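Local coordinates for lipoprotein (Mycoplasma mycoides subsp. capri, PDB 7ADK) that probably acts as a peptidase of the DUF31 family, a mycoplasma group assigned to the chymotrypsin-like PA clan, at residues 811-825 and 839-853. Sequence-based numbering, arbitrary orientation.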
loop_
_atom_site.group_PDB
_atom_site.type_symbol
_atom_site.label_atom_id
_atom_site.label_comp_id
_atom_site.label_asym_id
_atom_site.label_seq_id
_atom_site.Cartn_x
_atom_site.Cartn_y
_atom_site.Cartn_z
ATOM N N ILE B 811 -2.029 -37.507 -4.151
ATOM C CA ILE B 811 -3.489 -37.337 -4.183
ATOM C C ILE B 811 -4.185 -38.671 -4.512
ATOM O O ILE B 811 -5.119 -39.059 -3.818
ATOM C CB ILE B 811 -3.875 -36.211 -5.165
ATOM C CG1 ILE B 811 -3.214 -34.864 -4.816
ATOM C CG2 ILE B 811 -5.389 -36.046 -5.305
ATOM C CD1 ILE B 811 -3.693 -34.188 -3.549
ATOM N N TYR B 812 -3.719 -39.408 -5.530
ATOM C CA TYR B 812 -4.359 -40.657 -5.982
ATOM C C TYR B 812 -3.689 -41.952 -5.499
ATOM O O TYR B 812 -4.364 -42.981 -5.448
ATOM C CB TYR B 812 -4.501 -40.656 -7.508
ATOM C CG TYR B 812 -5.513 -39.674 -8.055
ATOM C CD1 TYR B 812 -6.848 -40.068 -8.224
ATOM C CD2 TYR B 812 -5.123 -38.368 -8.381
ATOM C CE1 TYR B 812 -7.791 -39.159 -8.731
ATOM C CE2 TYR B 812 -6.058 -37.459 -8.897
ATOM C CZ TYR B 812 -7.394 -37.857 -9.088
ATOM O OH TYR B 812 -8.300 -37.009 -9.622
ATOM N N GLY B 813 -2.413 -41.923 -5.111
ATOM C CA GLY B 813 -1.644 -43.102 -4.724
ATOM C C GLY B 813 -1.245 -43.995 -5.904
ATOM O O GLY B 813 -1.410 -43.641 -7.068
ATOM N N GLY B 814 -0.726 -45.180 -5.598
ATOM C CA GLY B 814 -0.518 -46.251 -6.579
ATOM C C GLY B 814 0.660 -46.061 -7.534
ATOM O O GLY B 814 0.703 -46.701 -8.582
ATOM N N GLY B 815 1.598 -45.175 -7.202
ATOM C CA GLY B 815 2.863 -45.001 -7.912
ATOM C C GLY B 815 3.926 -46.003 -7.471
ATOM O O GLY B 815 3.884 -46.499 -6.347
ATOM N N LYS B 816 4.875 -46.328 -8.352
ATOM C CA LYS B 816 5.795 -47.469 -8.181
ATOM C C LYS B 816 6.644 -47.432 -6.905
ATOM O O LYS B 816 6.927 -48.483 -6.342
ATOM C CB LYS B 816 6.643 -47.579 -9.455
ATOM C CG LYS B 816 7.496 -48.847 -9.515
ATOM C CD LYS B 816 8.115 -49.061 -10.899
ATOM C CE LYS B 816 9.126 -47.980 -11.282
ATOM N NZ LYS B 816 9.746 -48.257 -12.595
ATOM N N ASP B 817 7.012 -46.256 -6.406
ATOM C CA ASP B 817 7.815 -46.089 -5.184
ATOM C C ASP B 817 7.000 -45.644 -3.953
ATOM O O ASP B 817 7.554 -45.468 -2.882
ATOM C CB ASP B 817 8.983 -45.148 -5.494
ATOM C CG ASP B 817 9.949 -45.789 -6.489
ATOM O OD1 ASP B 817 10.647 -46.750 -6.095
ATOM O OD2 ASP B 817 10.013 -45.342 -7.652
ATOM N N GLN B 818 5.688 -45.454 -4.078
ATOM C CA GLN B 818 4.834 -44.884 -3.033
ATOM C C GLN B 818 4.336 -45.966 -2.048
ATOM O O GLN B 818 4.041 -47.095 -2.441
ATOM C CB GLN B 818 3.752 -44.046 -3.741
ATOM C CG GLN B 818 2.846 -43.175 -2.867
ATOM C CD GLN B 818 1.631 -43.902 -2.306
ATOM O OE1 GLN B 818 1.287 -45.011 -2.678
ATOM N NE2 GLN B 818 0.918 -43.314 -1.392
ATOM N N GLN B 819 4.254 -45.627 -0.756
ATOM C CA GLN B 819 4.029 -46.521 0.399
ATOM C C GLN B 819 2.642 -47.213 0.449
ATOM O O GLN B 819 2.370 -48.013 1.339
ATOM C CB GLN B 819 4.364 -45.683 1.648
ATOM C CG GLN B 819 4.026 -46.172 3.066
ATOM C CD GLN B 819 4.633 -47.488 3.525
ATOM O OE1 GLN B 819 5.079 -48.317 2.759
ATOM N NE2 GLN B 819 4.660 -47.744 4.806
ATOM N N LYS B 820 1.751 -46.949 -0.505
ATOM C CA LYS B 820 0.430 -47.575 -0.653
ATOM C C LYS B 820 -0.519 -47.407 0.549
ATOM O O LYS B 820 -1.405 -48.231 0.772
ATOM C CB LYS B 820 0.606 -49.030 -1.094
ATOM N N GLU B 821 -0.317 -46.350 1.341
ATOM C CA GLU B 821 -1.138 -45.959 2.496
ATOM C C GLU B 821 -0.959 -44.463 2.863
ATOM O O GLU B 821 -1.198 -44.039 3.989
ATOM C CB GLU B 821 -0.849 -46.913 3.673
ATOM C CG GLU B 821 -2.096 -47.218 4.501
ATOM C CD GLU B 821 -3.114 -48.072 3.743
ATOM O OE1 GLU B 821 -2.997 -49.308 3.731
ATOM O OE2 GLU B 821 -4.060 -47.509 3.182
ATOM N N LYS B 822 -0.486 -43.665 1.899
ATOM C CA LYS B 822 0.143 -42.345 2.064
ATOM C C LYS B 822 -0.204 -41.416 0.884
ATOM O O LYS B 822 0.672 -40.867 0.219
ATOM C CB LYS B 822 1.662 -42.522 2.258
ATOM C CG LYS B 822 2.126 -43.005 3.641
ATOM C CD LYS B 822 2.057 -41.928 4.724
ATOM C CE LYS B 822 2.754 -42.363 6.002
ATOM N NZ LYS B 822 2.936 -41.274 6.976
ATOM N N SER B 823 -1.492 -41.275 0.595
ATOM C CA SER B 823 -2.046 -40.322 -0.365
ATOM C C SER B 823 -3.464 -39.951 0.050
ATOM O O SER B 823 -4.088 -40.682 0.811
ATOM C CB SER B 823 -2.023 -40.883 -1.781
ATOM O OG SER B 823 -2.794 -42.050 -1.889
ATOM N N TYR B 824 -3.984 -38.824 -0.435
ATOM C CA TYR B 824 -5.287 -38.299 -0.029
ATOM C C TYR B 824 -6.429 -39.320 -0.146
ATOM O O TYR B 824 -7.195 -39.513 0.796
ATOM C CB TYR B 824 -5.587 -37.052 -0.867
ATOM C CG TYR B 824 -6.923 -36.407 -0.575
ATOM C CD1 TYR B 824 -7.316 -36.145 0.751
ATOM C CD2 TYR B 824 -7.807 -36.119 -1.625
ATOM C CE1 TYR B 824 -8.589 -35.640 1.029
ATOM C CE2 TYR B 824 -9.087 -35.624 -1.345
ATOM C CZ TYR B 824 -9.484 -35.402 -0.020
ATOM O OH TYR B 824 -10.738 -34.997 0.262
ATOM N N ARG B 825 -6.523 -40.026 -1.279
ATOM C CA ARG B 825 -7.550 -41.034 -1.538
ATOM C C ARG B 825 -7.531 -42.163 -0.522
ATOM O O ARG B 825 -8.557 -42.504 0.047
ATOM C CB ARG B 825 -7.342 -41.573 -2.954
ATOM C CG ARG B 825 -8.463 -42.542 -3.356
ATOM C CD ARG B 825 -8.240 -43.197 -4.720
ATOM N NE ARG B 825 -6.957 -43.911 -4.766
ATOM C CZ ARG B 825 -6.653 -45.055 -4.198
ATOM N NH1 ARG B 825 -7.518 -45.802 -3.602
ATOM N NH2 ARG B 825 -5.432 -45.467 -4.209
ATOM N N LEU B 839 -14.042 -34.984 -5.669
ATOM C CA LEU B 839 -12.961 -35.572 -6.478
ATOM C C LEU B 839 -13.141 -37.068 -6.789
ATOM O O LEU B 839 -12.575 -37.565 -7.756
ATOM C CB LEU B 839 -11.610 -35.384 -5.767
ATOM C CG LEU B 839 -11.051 -33.962 -5.747
ATOM C CD1 LEU B 839 -9.742 -33.951 -4.979
ATOM C CD2 LEU B 839 -10.764 -33.431 -7.135
ATOM N N PHE B 840 -13.901 -37.793 -5.978
ATOM C CA PHE B 840 -13.997 -39.252 -5.968
ATOM C C PHE B 840 -15.464 -39.689 -6.051
ATOM O O PHE B 840 -16.017 -40.278 -5.129
ATOM C CB PHE B 840 -13.228 -39.812 -4.757
ATOM C CG PHE B 840 -11.744 -39.487 -4.759
ATOM C CD1 PHE B 840 -10.874 -40.218 -5.581
ATOM C CD2 PHE B 840 -11.224 -38.440 -3.977
ATOM C CE1 PHE B 840 -9.511 -39.889 -5.643
ATOM C CE2 PHE B 840 -9.860 -38.120 -4.038
ATOM C CZ PHE B 840 -9.001 -38.837 -4.873
ATOM N N GLN B 841 -16.145 -39.333 -7.138
ATOM C CA GLN B 841 -17.606 -39.479 -7.264
ATOM C C GLN B 841 -18.079 -40.931 -7.428
ATOM O O GLN B 841 -19.240 -41.236 -7.178
ATOM C CB GLN B 841 -18.125 -38.604 -8.406
ATOM C CG GLN B 841 -17.908 -37.118 -8.133
ATOM C CD GLN B 841 -18.227 -36.243 -9.328
ATOM O OE1 GLN B 841 -19.203 -36.423 -10.040
ATOM N NE2 GLN B 841 -17.425 -35.248 -9.593
ATOM N N ASN B 842 -17.172 -41.837 -7.793
ATOM C CA ASN B 842 -17.354 -43.289 -7.748
ATOM C C ASN B 842 -16.852 -43.943 -6.435
ATOM O O ASN B 842 -16.926 -45.162 -6.296
ATOM C CB ASN B 842 -16.703 -43.907 -9.000
ATOM C CG ASN B 842 -17.309 -43.430 -10.310
ATOM O OD1 ASN B 842 -17.081 -42.315 -10.750
ATOM N ND2 ASN B 842 -18.079 -44.247 -10.981
ATOM N N GLY B 843 -16.343 -43.172 -5.466
ATOM C CA GLY B 843 -15.752 -43.648 -4.208
ATOM C C GLY B 843 -14.218 -43.728 -4.198
ATOM O O GLY B 843 -13.550 -43.605 -5.224
ATOM N N PHE B 844 -13.648 -43.918 -3.008
ATOM C CA PHE B 844 -12.200 -43.886 -2.738
ATOM C C PHE B 844 -11.440 -45.192 -3.032
ATOM O O PHE B 844 -10.229 -45.268 -2.833
ATOM C CB PHE B 844 -11.982 -43.504 -1.269
ATOM C CG PHE B 844 -12.712 -42.275 -0.799
ATOM C CD1 PHE B 844 -12.223 -41.007 -1.132
ATOM C CD2 PHE B 844 -13.889 -42.394 -0.045
ATOM C CE1 PHE B 844 -12.924 -39.863 -0.737
ATOM C CE2 PHE B 844 -14.586 -41.249 0.350
ATOM C CZ PHE B 844 -14.116 -39.983 -0.012
ATOM N N THR B 845 -12.117 -46.250 -3.469
ATOM C CA THR B 845 -11.512 -47.571 -3.690
ATOM C C THR B 845 -10.540 -47.589 -4.878
ATOM O O THR B 845 -10.658 -46.806 -5.821
ATOM C CB THR B 845 -12.593 -48.649 -3.840
ATOM O OG1 THR B 845 -13.459 -48.342 -4.901
ATOM C CG2 THR B 845 -13.439 -48.802 -2.592
ATOM N N ASP B 846 -9.537 -48.477 -4.837
ATOM C CA ASP B 846 -8.415 -48.462 -5.793
ATOM C C ASP B 846 -8.833 -48.723 -7.251
ATOM O O ASP B 846 -8.223 -48.194 -8.176
ATOM C CB ASP B 846 -7.351 -49.500 -5.391
ATOM C CG ASP B 846 -6.886 -49.441 -3.932
ATOM O OD1 ASP B 846 -6.502 -48.383 -3.449
ATOM O OD2 ASP B 846 -6.876 -50.468 -3.261
ATOM N N ASP B 847 -9.888 -49.509 -7.468
ATOM C CA ASP B 847 -10.453 -49.783 -8.788
ATOM C C ASP B 847 -11.115 -48.551 -9.433
ATOM O O ASP B 847 -11.349 -48.551 -10.640
ATOM C CB ASP B 847 -11.426 -50.981 -8.715
ATOM C CG ASP B 847 -12.447 -50.984 -7.574
ATOM O OD1 ASP B 847 -13.129 -51.999 -7.405
ATOM O OD2 ASP B 847 -12.541 -50.008 -6.807
ATOM N N LYS B 848 -11.389 -47.483 -8.675
ATOM C CA LYS B 848 -12.035 -46.251 -9.149
ATOM C C LYS B 848 -11.071 -45.072 -9.327
ATOM O O LYS B 848 -11.512 -43.935 -9.462
ATOM C CB LYS B 848 -13.256 -45.919 -8.270
ATOM C CG LYS B 848 -14.295 -47.039 -8.138
ATOM C CD LYS B 848 -14.856 -47.571 -9.462
ATOM C CE LYS B 848 -15.846 -48.698 -9.196
ATOM N NZ LYS B 848 -16.390 -49.285 -10.433
ATOM N N ILE B 849 -9.762 -45.315 -9.392
ATOM C CA ILE B 849 -8.826 -44.344 -9.973
ATOM C C ILE B 849 -9.165 -44.207 -11.469
ATOM O O ILE B 849 -9.209 -45.228 -12.160
ATOM C CB ILE B 849 -7.351 -44.761 -9.758
ATOM C CG1 ILE B 849 -6.998 -44.746 -8.261
ATOM C CG2 ILE B 849 -6.383 -43.853 -10.517
ATOM C CD1 ILE B 849 -5.555 -45.120 -7.955
ATOM N N PRO B 850 -9.419 -42.997 -12.001
ATOM C CA PRO B 850 -9.638 -42.811 -13.432
ATOM C C PRO B 850 -8.346 -43.094 -14.202
ATOM O O PRO B 850 -7.261 -42.734 -13.748
ATOM C CB PRO B 850 -10.136 -41.376 -13.598
ATOM C CG PRO B 850 -9.761 -40.658 -12.316
ATOM C CD PRO B 850 -9.507 -41.740 -11.286
ATOM N N SER B 851 -8.410 -43.740 -15.364
ATOM C CA SER B 851 -7.226 -44.322 -16.023
ATOM C C SER B 851 -6.131 -43.312 -16.407
ATOM O O SER B 851 -4.975 -43.685 -16.572
ATOM C CB SER B 851 -7.664 -45.133 -17.243
ATOM O OG SER B 851 -8.346 -44.314 -18.165
ATOM N N GLU B 852 -6.451 -42.025 -16.460
ATOM C CA GLU B 852 -5.522 -40.897 -16.577
ATOM C C GLU B 852 -4.418 -40.875 -15.499
ATOM O O GLU B 852 -3.287 -40.490 -15.795
ATOM C CB GLU B 852 -6.370 -39.618 -16.535
ATOM C CG GLU B 852 -5.567 -38.326 -16.392
ATOM C CD GLU B 852 -6.400 -37.045 -16.543
ATOM O OE1 GLU B 852 -7.585 -37.091 -16.919
ATOM O OE2 GLU B 852 -5.840 -35.955 -16.330
ATOM N N PHE B 853 -4.716 -41.295 -14.266
ATOM C CA PHE B 853 -3.798 -41.218 -13.123
ATOM C C PHE B 853 -3.064 -42.520 -12.786
ATOM O O PHE B 853 -2.258 -42.538 -11.851
ATOM C CB PHE B 853 -4.532 -40.628 -11.919
ATOM C CG PHE B 853 -4.873 -39.164 -12.080
ATOM C CD1 PHE B 853 -3.914 -38.177 -11.810
ATOM C CD2 PHE B 853 -6.140 -38.783 -12.525
ATOM C CE1 PHE B 853 -4.237 -36.823 -11.952
ATOM C CE2 PHE B 853 -6.472 -37.430 -12.661
ATOM C CZ PHE B 853 -5.521 -36.450 -12.366
#
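The Tyr812 ring lies between Phe853 and Phe840, an example of how a segment with little regular secondary structure can be held through a single aromatic side chain. Phe853 lies against one face in a face-to-face stack, with centroids 4.0 Å apart and planes at 17°; the far face of Phe853 receives its own neighbour, Glu852 CG. From the other side of the Tyr812 ring, Phe840 presents its edge in an offset edge-to-face pair, Tyr812 CE1 lying 3.6 Å from Phe840 CE1. Arg825 CG makes an off-centre CH-pi contact with the Phe840 ring, while Tyr824 CD2 reaches its rim, so that Tyr812, Tyr824, Phe840 and Phe853 form an aromatic cluster. Outside the two segments, Phe595 on strand 594-595 abuts Leu839 and Phe853, and the Tyr824 hydroxyl is hydrogen-bonded to Asp430.

Having passed Phe840, the Arg825 chain bends at chi3 (57°), turning its guanidinium across Ile849, whose CG1 sits over one face, 3.6 Å from Arg825 NE. Around the edge, Arg825 NE and NH2 both donate to Tyr812 O, at 2.8 and 3.0 Å, gripping that carbonyl side-on. Arg825 NH1 donates to Phe844 O (2.9 Å), and both carbonyl oxygens lie in the guanidinium plane.

The solvent side is looser. There Asp846 closes a salt bridge through OD1, 2.8 Å from Arg825 NH1, approached on its anti side and out of the carboxylate plane; the bond from NH2 is weak. Pro850, also exposed, merely borders Tyr812 through CD. The contact thus joins the start of helix 824-831, and the loop leading into it, to the chain following strand 836-837. Two backbone carbonyls and one carboxylate share a buried arginine, so its positive charge is probably stabilised where the aromatic packing gives way to solvent.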